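PDB 3T6C: D-galactonate dehydratase family member RspA from Pantoea ananatis, which dehydrates D-gluconate to 2-dehydro-3-deoxy-D-gluconate in vitro with low activity, using one magnesium ion per subunit. Local coordinates for residues E242-H248 and L268-P274; F230-R234 and L263-L268; E160-R164 and N235-F239. All blocks are in the same frame, centred on the assembly; numbering follows the deposited sequence. Where two conformers were deposited one is given.

Interaction 1: residues E242-H248 and L268-P274; sequences ELLHDAH and LFFLEDP. With MG (magnesium ion), chain C; GCO (D-gluconic acid), chain D.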
loop_
_atom_site.group_PDB
_atom_site.type_symbol
_atom_site.label_atom_id
_atom_site.label_comp_id
_atom_site.label_asym_id
_atom_site.label_seq_id
_atom_site.Cartn_x
_atom_site.Cartn_y
_atom_site.Cartn_z
ATOM N N GLU A 242 22.962 12.587 27.821
ATOM C CA GLU A 242 22.513 12.206 26.469
ATOM C C GLU A 242 23.675 12.194 25.494
ATOM O O GLU A 242 24.465 13.148 25.481
ATOM C CB GLU A 242 21.469 13.232 25.974
ATOM C CG GLU A 242 20.226 13.276 26.902
ATOM C CD GLU A 242 19.440 11.981 26.892
ATOM O OE1 GLU A 242 19.369 11.347 25.811
ATOM O OE2 GLU A 242 18.885 11.560 27.942
ATOM N N LEU A 243 23.781 11.129 24.699
ATOM C CA LEU A 243 24.937 10.948 23.825
ATOM C C LEU A 243 24.428 10.827 22.384
ATOM O O LEU A 243 23.383 10.230 22.118
ATOM C CB LEU A 243 25.678 9.658 24.197
ATOM C CG LEU A 243 26.334 9.635 25.623
ATOM C CD1 LEU A 243 27.065 8.279 25.808
ATOM C CD2 LEU A 243 27.262 10.793 25.898
ATOM N N LEU A 244 25.149 11.426 21.455
ATOM C CA LEU A 244 24.741 11.522 20.035
ATOM C C LEU A 244 25.882 11.005 19.173
ATOM O O LEU A 244 27.037 11.007 19.596
ATOM C CB LEU A 244 24.485 12.999 19.651
ATOM C CG LEU A 244 23.292 13.710 20.291
ATOM C CD1 LEU A 244 23.455 14.001 21.817
ATOM C CD2 LEU A 244 23.020 14.965 19.540
ATOM N N HIS A 245 25.565 10.518 17.963
ATOM C CA HIS A 245 26.623 10.105 17.038
ATOM C C HIS A 245 26.210 10.485 15.620
ATOM O O HIS A 245 25.029 10.361 15.270
ATOM C CB HIS A 245 26.924 8.579 17.112
ATOM C CG HIS A 245 28.054 8.173 16.210
ATOM N ND1 HIS A 245 29.370 8.550 16.444
ATOM C CD2 HIS A 245 28.047 7.521 15.022
ATOM C CE1 HIS A 245 30.125 8.096 15.444
ATOM N NE2 HIS A 245 29.349 7.481 14.571
ATOM N N ASP A 246 27.180 10.935 14.820
ATOM C CA ASP A 246 26.914 11.327 13.429
ATOM C C ASP A 246 27.600 10.345 12.477
ATOM O O ASP A 246 28.867 10.309 12.394
ATOM C CB ASP A 246 27.477 12.757 13.233
ATOM C CG ASP A 246 27.071 13.404 11.902
ATOM O OD1 ASP A 246 26.554 12.726 10.983
ATOM O OD2 ASP A 246 27.266 14.648 11.783
ATOM N N ALA A 247 26.802 9.538 11.767
ATOM C CA ALA A 247 27.379 8.582 10.799
ATOM C C ALA A 247 27.817 9.296 9.526
ATOM O O ALA A 247 28.613 8.754 8.786
ATOM C CB ALA A 247 26.354 7.541 10.473
ATOM N N HIS A 248 27.270 10.495 9.276
ATOM C CA HIS A 248 27.757 11.386 8.190
ATOM C C HIS A 248 27.850 10.694 6.841
ATOM O O HIS A 248 28.841 10.824 6.115
ATOM C CB HIS A 248 29.106 11.999 8.576
ATOM C CG HIS A 248 29.346 13.377 8.013
ATOM N ND1 HIS A 248 29.687 13.598 6.694
ATOM C CD2 HIS A 248 29.346 14.592 8.611
ATOM C CE1 HIS A 248 29.880 14.896 6.497
ATOM N NE2 HIS A 248 29.675 15.525 7.646
ATOM N N LEU A 268 21.010 6.159 22.448
ATOM C CA LEU A 268 21.493 7.440 21.963
ATOM C C LEU A 268 20.339 8.423 21.833
ATOM O O LEU A 268 19.200 8.037 21.495
ATOM C CB LEU A 268 22.160 7.288 20.588
ATOM C CG LEU A 268 23.663 6.931 20.692
ATOM C CD1 LEU A 268 23.919 5.605 21.396
ATOM C CD2 LEU A 268 24.224 6.887 19.296
ATOM N N PHE A 269 20.641 9.706 22.042
ATOM C CA PHE A 269 19.649 10.745 21.837
ATOM C C PHE A 269 19.275 10.775 20.344
ATOM O O PHE A 269 18.083 10.877 19.995
ATOM C CB PHE A 269 20.195 12.106 22.337
ATOM C CG PHE A 269 19.226 13.231 22.192
ATOM C CD1 PHE A 269 18.264 13.443 23.159
ATOM C CD2 PHE A 269 19.347 14.137 21.136
ATOM C CE1 PHE A 269 17.350 14.504 23.065
ATOM C CE2 PHE A 269 18.404 15.204 21.032
ATOM C CZ PHE A 269 17.422 15.360 21.993
ATOM N N PHE A 270 20.280 10.725 19.477
ATOM C CA PHE A 270 20.017 10.387 18.081
ATOM C C PHE A 270 21.255 9.861 17.383
ATOM O O PHE A 270 22.365 10.133 17.834
ATOM C CB PHE A 270 19.293 11.509 17.298
ATOM C CG PHE A 270 20.062 12.836 17.068
ATOM C CD1 PHE A 270 21.293 12.922 16.432
ATOM C CD2 PHE A 270 19.442 14.047 17.423
ATOM C CE1 PHE A 270 21.924 14.170 16.136
ATOM C CE2 PHE A 270 20.067 15.293 17.148
ATOM C CZ PHE A 270 21.301 15.360 16.513
ATOM N N LEU A 271 21.033 9.104 16.315
ATOM C CA LEU A 271 22.056 8.720 15.307
ATOM C C LEU A 271 21.772 9.577 14.082
ATOM O O LEU A 271 20.631 9.540 13.540
ATOM C CB LEU A 271 21.927 7.237 14.966
ATOM C CG LEU A 271 22.828 6.756 13.831
ATOM C CD1 LEU A 271 24.334 6.923 14.247
ATOM C CD2 LEU A 271 22.480 5.308 13.509
ATOM N N GLU A 272 22.778 10.335 13.658
ATOM C CA GLU A 272 22.563 11.356 12.622
ATOM C C GLU A 272 23.100 10.880 11.250
ATOM O O GLU A 272 24.147 10.183 11.143
ATOM C CB GLU A 272 23.257 12.652 13.053
ATOM C CG GLU A 272 23.245 13.807 12.056
ATOM C CD GLU A 272 24.158 14.903 12.539
ATOM O OE1 GLU A 272 24.491 14.914 13.767
ATOM O OE2 GLU A 272 24.474 15.801 11.719
ATOM N N ASP A 273 22.372 11.222 10.206
ATOM C CA ASP A 273 22.729 10.990 8.797
ATOM C C ASP A 273 23.184 9.558 8.524
ATOM O O ASP A 273 24.257 9.312 7.959
ATOM C CB ASP A 273 23.769 12.008 8.307
ATOM C CG ASP A 273 23.181 13.447 8.174
ATOM O OD1 ASP A 273 22.005 13.668 8.529
ATOM O OD2 ASP A 273 23.911 14.382 7.712
ATOM N N PRO A 274 22.343 8.597 8.904
ATOM C CA PRO A 274 22.716 7.211 8.578
ATOM C C PRO A 274 22.728 6.974 7.048
ATOM O O PRO A 274 23.388 6.000 6.608
ATOM C CB PRO A 274 21.556 6.410 9.211
ATOM C CG PRO A 274 20.346 7.397 9.163
ATOM C CD PRO A 274 21.067 8.674 9.644
HETATM MG MG MG C . 26.266 16.118 10.773
HETATM C C1 GCO D . 27.604 18.555 11.669
HETATM C C2 GCO D . 28.021 18.442 10.250
HETATM C C3 GCO D . 29.248 19.254 9.880
HETATM C C4 GCO D . 29.427 19.300 8.377
HETATM C C5 GCO D . 29.956 20.652 7.964
HETATM C C6 GCO D . 30.145 20.796 6.464
HETATM O O1A GCO D . 27.889 19.566 12.376
HETATM O O1B GCO D . 26.812 17.670 12.130
HETATM O O2 GCO D . 27.985 17.092 9.869
HETATM O O3 GCO D . 30.313 18.654 10.518
HETATM O O4 GCO D . 30.340 18.278 8.019
HETATM O O5 GCO D . 29.074 21.617 8.405
HETATM O O6 GCO D . 30.604 22.068 6.052
HETATM O O HOH W 1 26.110 14.676 9.259
#

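Interaction 2: residues F230-R234 and L263-L268; sequences FDHLR and LEPYQL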
loop_
_atom_site.group_PDB
_atom_site.type_symbol
_atom_site.label_atom_id
_atom_site.label_comp_id
_atom_site.label_asym_id
_atom_site.label_seq_id
_atom_site.Cartn_x
_atom_site.Cartn_y
_atom_site.Cartn_z
ATOM N N PHE A 230 30.361 3.226 22.221
ATOM C CA PHE A 230 29.238 3.563 23.077
ATOM C C PHE A 230 29.053 2.654 24.265
ATOM O O PHE A 230 28.640 3.125 25.333
ATOM C CB PHE A 230 27.948 3.859 22.285
ATOM C CG PHE A 230 28.038 5.172 21.568
ATOM C CD1 PHE A 230 27.704 6.329 22.231
ATOM C CD2 PHE A 230 28.561 5.254 20.281
ATOM C CE1 PHE A 230 27.889 7.558 21.643
ATOM C CE2 PHE A 230 28.726 6.489 19.661
ATOM C CZ PHE A 230 28.375 7.649 20.350
ATOM N N ASP A 231 29.443 1.389 24.115
ATOM C CA ASP A 231 29.474 0.507 25.306
ATOM C C ASP A 231 30.445 1.063 26.352
ATOM O O ASP A 231 30.116 1.126 27.562
ATOM C CB ASP A 231 29.900 -0.882 24.853
ATOM C CG ASP A 231 29.774 -1.929 25.946
ATOM O OD1 ASP A 231 28.655 -2.238 26.373
ATOM O OD2 ASP A 231 30.804 -2.444 26.374
ATOM N N HIS A 232 31.622 1.504 25.907
ATOM C CA HIS A 232 32.636 2.005 26.834
ATOM C C HIS A 232 32.121 3.277 27.464
ATOM O O HIS A 232 32.247 3.462 28.685
ATOM C CB HIS A 232 33.934 2.305 26.075
ATOM C CG HIS A 232 34.948 3.008 26.918
ATOM N ND1 HIS A 232 35.736 2.328 27.818
ATOM C CD2 HIS A 232 35.298 4.318 27.014
ATOM C CE1 HIS A 232 36.550 3.181 28.424
ATOM N NE2 HIS A 232 36.294 4.393 27.967
ATOM N N LEU A 233 31.542 4.169 26.665
ATOM C CA LEU A 233 31.074 5.449 27.206
ATOM C C LEU A 233 29.957 5.255 28.212
ATOM O O LEU A 233 29.942 5.909 29.220
ATOM C CB LEU A 233 30.626 6.392 26.082
ATOM C CG LEU A 233 31.759 6.859 25.154
ATOM C CD1 LEU A 233 31.119 7.621 23.993
ATOM C CD2 LEU A 233 32.809 7.741 25.885
ATOM N N ARG A 234 29.024 4.337 27.950
ATOM C CA ARG A 234 27.966 4.088 28.922
ATOM C C ARG A 234 28.525 3.461 30.195
ATOM O O ARG A 234 28.077 3.782 31.293
ATOM C CB ARG A 234 26.863 3.222 28.320
ATOM C CG ARG A 234 26.030 3.978 27.286
ATOM C CD ARG A 234 25.340 5.189 27.986
ATOM N NE ARG A 234 24.328 5.820 27.136
ATOM C CZ ARG A 234 23.887 7.066 27.241
ATOM N NH1 ARG A 234 24.323 7.891 28.204
ATOM N NH2 ARG A 234 22.951 7.477 26.408
ATOM N N LEU A 263 23.189 -0.058 18.243
ATOM C CA LEU A 263 23.289 1.039 19.234
ATOM C C LEU A 263 22.117 1.107 20.208
ATOM O O LEU A 263 22.165 1.878 21.152
ATOM C CB LEU A 263 23.401 2.362 18.458
ATOM C CG LEU A 263 24.778 2.550 17.795
ATOM C CD1 LEU A 263 24.777 3.761 16.874
ATOM C CD2 LEU A 263 25.877 2.743 18.863
ATOM N N GLU A 264 21.062 0.361 19.953
ATOM C CA GLU A 264 19.857 0.427 20.796
ATOM C C GLU A 264 20.151 0.254 22.302
ATOM O O GLU A 264 19.612 1.011 23.083
ATOM C CB GLU A 264 18.838 -0.630 20.304
ATOM C CG GLU A 264 18.117 -0.128 19.084
ATOM C CD GLU A 264 17.179 -1.119 18.448
ATOM O OE1 GLU A 264 16.789 -2.132 19.103
ATOM O OE2 GLU A 264 16.790 -0.884 17.284
ATOM N N PRO A 265 21.041 -0.685 22.708
ATOM C CA PRO A 265 21.253 -0.829 24.167
ATOM C C PRO A 265 21.877 0.426 24.801
ATOM O O PRO A 265 21.882 0.499 26.034
ATOM C CB PRO A 265 22.296 -1.946 24.272
ATOM C CG PRO A 265 22.244 -2.678 22.945
ATOM C CD PRO A 265 21.759 -1.698 21.918
ATOM N N TYR A 266 22.469 1.311 24.015
ATOM C CA TYR A 266 23.170 2.478 24.567
ATOM C C TYR A 266 22.292 3.728 24.550
ATOM O O TYR A 266 22.676 4.742 25.104
ATOM C CB TYR A 266 24.505 2.705 23.808
ATOM C CG TYR A 266 25.232 1.380 23.720
ATOM C CD1 TYR A 266 25.613 0.693 24.892
ATOM C CD2 TYR A 266 25.449 0.785 22.501
ATOM C CE1 TYR A 266 26.250 -0.567 24.803
ATOM C CE2 TYR A 266 26.088 -0.458 22.421
ATOM C CZ TYR A 266 26.452 -1.122 23.571
ATOM O OH TYR A 266 27.073 -2.342 23.439
ATOM N N GLN A 267 21.083 3.617 23.999
ATOM C CA GLN A 267 20.047 4.661 24.089
ATOM C C GLN A 267 20.593 6.040 23.706
ATOM O O GLN A 267 20.589 6.998 24.487
ATOM C CB GLN A 267 19.379 4.666 25.461
ATOM C CG GLN A 267 18.528 3.411 25.661
ATOM C CD GLN A 267 18.027 3.329 27.072
ATOM O OE1 GLN A 267 16.984 3.899 27.398
ATOM N NE2 GLN A 267 18.791 2.671 27.933
ATOM N N LEU A 268 21.010 6.159 22.448
ATOM C CA LEU A 268 21.493 7.440 21.963
ATOM C C LEU A 268 20.339 8.423 21.833
ATOM O O LEU A 268 19.200 8.037 21.495
ATOM C CB LEU A 268 22.160 7.288 20.588
ATOM C CG LEU A 268 23.663 6.931 20.692
ATOM C CD1 LEU A 268 23.919 5.605 21.396
ATOM C CD2 LEU A 268 24.224 6.887 19.296
HETATM O O HOH W 2 21.305 9.493 25.179
#

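Interaction 3: residues E160-R164 and N235-F239; sequences EDSAR and NKLGF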
loop_
_atom_site.group_PDB
_atom_site.type_symbol
_atom_site.label_atom_id
_atom_site.label_comp_id
_atom_site.label_asym_id
_atom_site.label_seq_id
_atom_site.Cartn_x
_atom_site.Cartn_y
_atom_site.Cartn_z
ATOM N N GLU A 160 36.202 9.468 26.046
ATOM C CA GLU A 160 35.654 9.487 27.402
ATOM C C GLU A 160 36.128 10.710 28.162
ATOM O O GLU A 160 35.332 11.397 28.816
ATOM C CB GLU A 160 36.065 8.211 28.150
ATOM C CG GLU A 160 35.691 8.205 29.647
ATOM C CD GLU A 160 36.499 7.202 30.457
ATOM O OE1 GLU A 160 37.145 6.292 29.879
ATOM O OE2 GLU A 160 36.445 7.279 31.723
ATOM N N ASP A 161 37.424 11.012 28.099
ATOM C CA ASP A 161 37.936 12.147 28.865
ATOM C C ASP A 161 37.330 13.451 28.361
ATOM O O ASP A 161 37.029 14.359 29.124
ATOM C CB ASP A 161 39.462 12.261 28.733
ATOM C CG ASP A 161 40.223 11.185 29.509
ATOM O OD1 ASP A 161 39.714 10.670 30.518
ATOM O OD2 ASP A 161 41.347 10.876 29.073
ATOM N N SER A 162 37.201 13.575 27.056
ATOM C CA SER A 162 36.616 14.776 26.478
ATOM C C SER A 162 35.142 14.946 26.900
ATOM O O SER A 162 34.681 16.041 27.262
ATOM C CB SER A 162 36.697 14.690 24.954
ATOM O OG SER A 162 36.064 15.865 24.399
ATOM N N ALA A 163 34.398 13.857 26.832
ATOM C CA ALA A 163 32.977 13.917 27.180
ATOM C C ALA A 163 32.827 14.262 28.664
ATOM O O ALA A 163 31.958 15.052 29.019
ATOM C CB ALA A 163 32.288 12.622 26.842
ATOM N N ARG A 164 33.657 13.666 29.521
ATOM C CA ARG A 164 33.574 13.908 30.956
ATOM C C ARG A 164 33.827 15.389 31.216
ATOM O O ARG A 164 33.140 16.002 32.017
ATOM C CB ARG A 164 34.581 13.044 31.702
ATOM C CG ARG A 164 34.606 13.367 33.161
ATOM C CD ARG A 164 35.478 12.374 33.958
ATOM N NE ARG A 164 34.863 11.041 33.990
ATOM C CZ ARG A 164 35.396 9.970 33.410
ATOM N NH1 ARG A 164 36.562 10.101 32.771
ATOM N NH2 ARG A 164 34.779 8.770 33.495
ATOM N N ASN A 235 29.518 2.579 30.051
ATOM C CA ASN A 235 30.141 1.935 31.203
ATOM C C ASN A 235 30.800 2.962 32.115
ATOM O O ASN A 235 30.731 2.853 33.347
ATOM C CB ASN A 235 31.175 0.918 30.722
ATOM C CG ASN A 235 31.835 0.152 31.872
ATOM O OD1 ASN A 235 31.199 -0.128 32.890
ATOM N ND2 ASN A 235 33.100 -0.194 31.705
ATOM N N LYS A 236 31.491 3.915 31.502
ATOM C CA LYS A 236 32.257 4.929 32.241
ATOM C C LYS A 236 31.453 6.177 32.669
ATOM O O LYS A 236 31.747 6.775 33.727
ATOM C CB LYS A 236 33.502 5.318 31.421
ATOM C CG LYS A 236 34.533 4.185 31.164
ATOM C CD LYS A 236 34.916 3.459 32.429
ATOM C CE LYS A 236 35.928 2.366 32.149
ATOM N NZ LYS A 236 36.563 1.896 33.431
ATOM N N LEU A 237 30.578 6.668 31.785
ATOM C CA LEU A 237 29.822 7.899 32.027
ATOM C C LEU A 237 28.403 7.732 32.531
ATOM O O LEU A 237 27.828 8.703 33.092
ATOM C CB LEU A 237 29.724 8.719 30.738
ATOM C CG LEU A 237 30.995 9.080 29.972
ATOM C CD1 LEU A 237 30.658 9.888 28.718
ATOM C CD2 LEU A 237 31.971 9.792 30.876
ATOM N N GLY A 238 27.844 6.529 32.400
ATOM C CA GLY A 238 26.469 6.331 32.839
ATOM C C GLY A 238 25.377 6.686 31.828
ATOM O O GLY A 238 25.679 7.118 30.715
ATOM N N PHE A 239 24.115 6.481 32.216
ATOM C CA PHE A 239 22.962 6.711 31.332
ATOM C C PHE A 239 22.222 8.014 31.530
ATOM O O PHE A 239 21.247 8.276 30.830
ATOM C CB PHE A 239 21.976 5.509 31.418
ATOM C CG PHE A 239 22.430 4.310 30.636
ATOM C CD1 PHE A 239 21.983 4.117 29.320
ATOM C CD2 PHE A 239 23.320 3.394 31.165
ATOM C CE1 PHE A 239 22.406 3.033 28.577
ATOM C CE2 PHE A 239 23.750 2.291 30.411
ATOM C CZ PHE A 239 23.279 2.133 29.077
#

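Interaction 1: residues E242-H248 and L268-P274
D246 and E272 meet at a magnesium ion. D246 OD2 binds the metal at 2.0 Å, and E272 OE2 does so from the next strand. Their carboxylates lie stacked, with planes 23° apart. OD2 of D246 and OE2 of E272 are 3.0 Å apart, a closeness that the shared cation probably makes tolerable. E298, a water and O1B and O2 of D-gluconate complete the site. The same water donates to D246 OD1 and D273 OD2. H248, probably a proton donor/acceptor of the active site, hydrogen-bonds through NE2 to gluconate O4 at 2.9 Å. R319 hydrogen-bonds to E272 OE2 and probably offsets part of the negative charge.

Parallel strand pairing places both acids. E272 N donates to H245 O, and A247 N to E272 O, both at 2.8 Å. The D246-E272 register puts both side chains on one face of the sheet. With CG anti to the backbone N in each (chi1 -170° and 175°), the carboxylates converge on the metal. L244 CD2 sits over one face of the F270 ring, 3.7 Å from its centroid, in a CH-pi contact. On the opposite face of the sheet L271 CD1 meets the edge of the H245 imidazole, 3.8 Å from CD2.

Helix 253-262 joins the strands in a beta-alpha-beta unit of the barrel domain. Strands 173-176 and 294-296 flank the pair, and helix 219-237 packs against H245 and A247.

Interaction 2: residues F230-R234 and L263-L268
F230 and Y266 bring the backbones within 6.3 Å, CA to CA, where a turn of helix 219-237 meets the 3-10 turn 264-266. The Y266 ring lies against the helix backbone. D231 N stands 3.8 Å above the ring plane, over its centre, and P265 CB packs on the opposite face. The Y266 hydroxyl reaches D231 OD1 in a weak hydrogen bond.

R234 comes from the next turn. Its chain bends at chi2 (-61°), and CG packs 4.0 Å from Y266 CB. The guanidinium then grips one carbonyl side-on. NE donates to Y266 O at 2.8 Å and NH2 to the same oxygen at 3.0 Å, both nearly in the guanidinium plane. NH2 also makes a weak bond to Q267 O, and a water links these two atoms again. NH1 turns to the carbonyls of G238 and V241.

Deeper in, F230 CD2 touches L263 CD2 at 3.9 Å. L268 CD2 lies over the centre of one face of the F230 ring.

The arginine is thus held by carbonyl oxygens of Y266, G238 and V241, with a weaker bond to Q267. Their partial negative charge would offset that of the buried guanidinium, which ties the turn before strand 270-272 to the helix.

Interaction 3: residues E160-R164 and N235-F239
L237 reaches across to helix 156-168 with both of its methyls. CB itself does not point at that helix. CG stands anti to the carbonyl carbon (chi1 -54°), which brings the end of the side chain toward it, and there the chain forks. CD1 goes to A163 CB at 3.7 Å, an apolar contact between the two segments. CD2 lies over one face of the R164 guanidinium, 4.0 Å from NH2, and is 4.2 Å from E160 CG. The leucine therefore packs on a group that is itself held in place.

The guanidinium is fixed by a salt bridge to E160, one turn back on helix 156-168. R164 bends at chi3 (-69°) and turns end-on to E160. NH2 donates to E160 OE2 at 2.9 Å, on the anti lone pair. NH1 donates to the same oxygen from above the carboxylate plane, 35° out of it. D161 OD1 adds a long ion pair to NH1, 3.9 Å. The other oxygen, E160 OE1, is hydrogen-bonded to H232 on helix 219-237.

These are two outer helices of the modified (beta/alpha)7-beta TIM barrel of the enolase superfamily, packed near the C-terminal end of helix 219-237.

K236 meets the salt bridge with its aliphatic part. Its CB is 3.5 Å from E160 OE2, and CG lies near both carboxylate oxygens. Beyond, the chain leads away, leaving NZ 5.6 Å from E160 OE2.

All three contacts lie in the enolase C-terminal barrel domain and follow one another from outer helices to the metal site. Interaction 3 joins helices 156-168 and 219-237. Interaction 2, whose centre is about 11 Å away, joins helix 219-237 to the turn before strand 270-272. Interaction 1 lies about 11 Å from interaction 2, shares L268 with it, and is about 16 Å from interaction 3, centre to centre. R234 packs on F239, and F230 on H245. Along the chain interaction 3 closes before interaction 1 opens, and interaction 2 crosses both. Helix 219-237, part of the outer layer, touches both the neighbouring helix and a strand whose end carries a magnesium ligand.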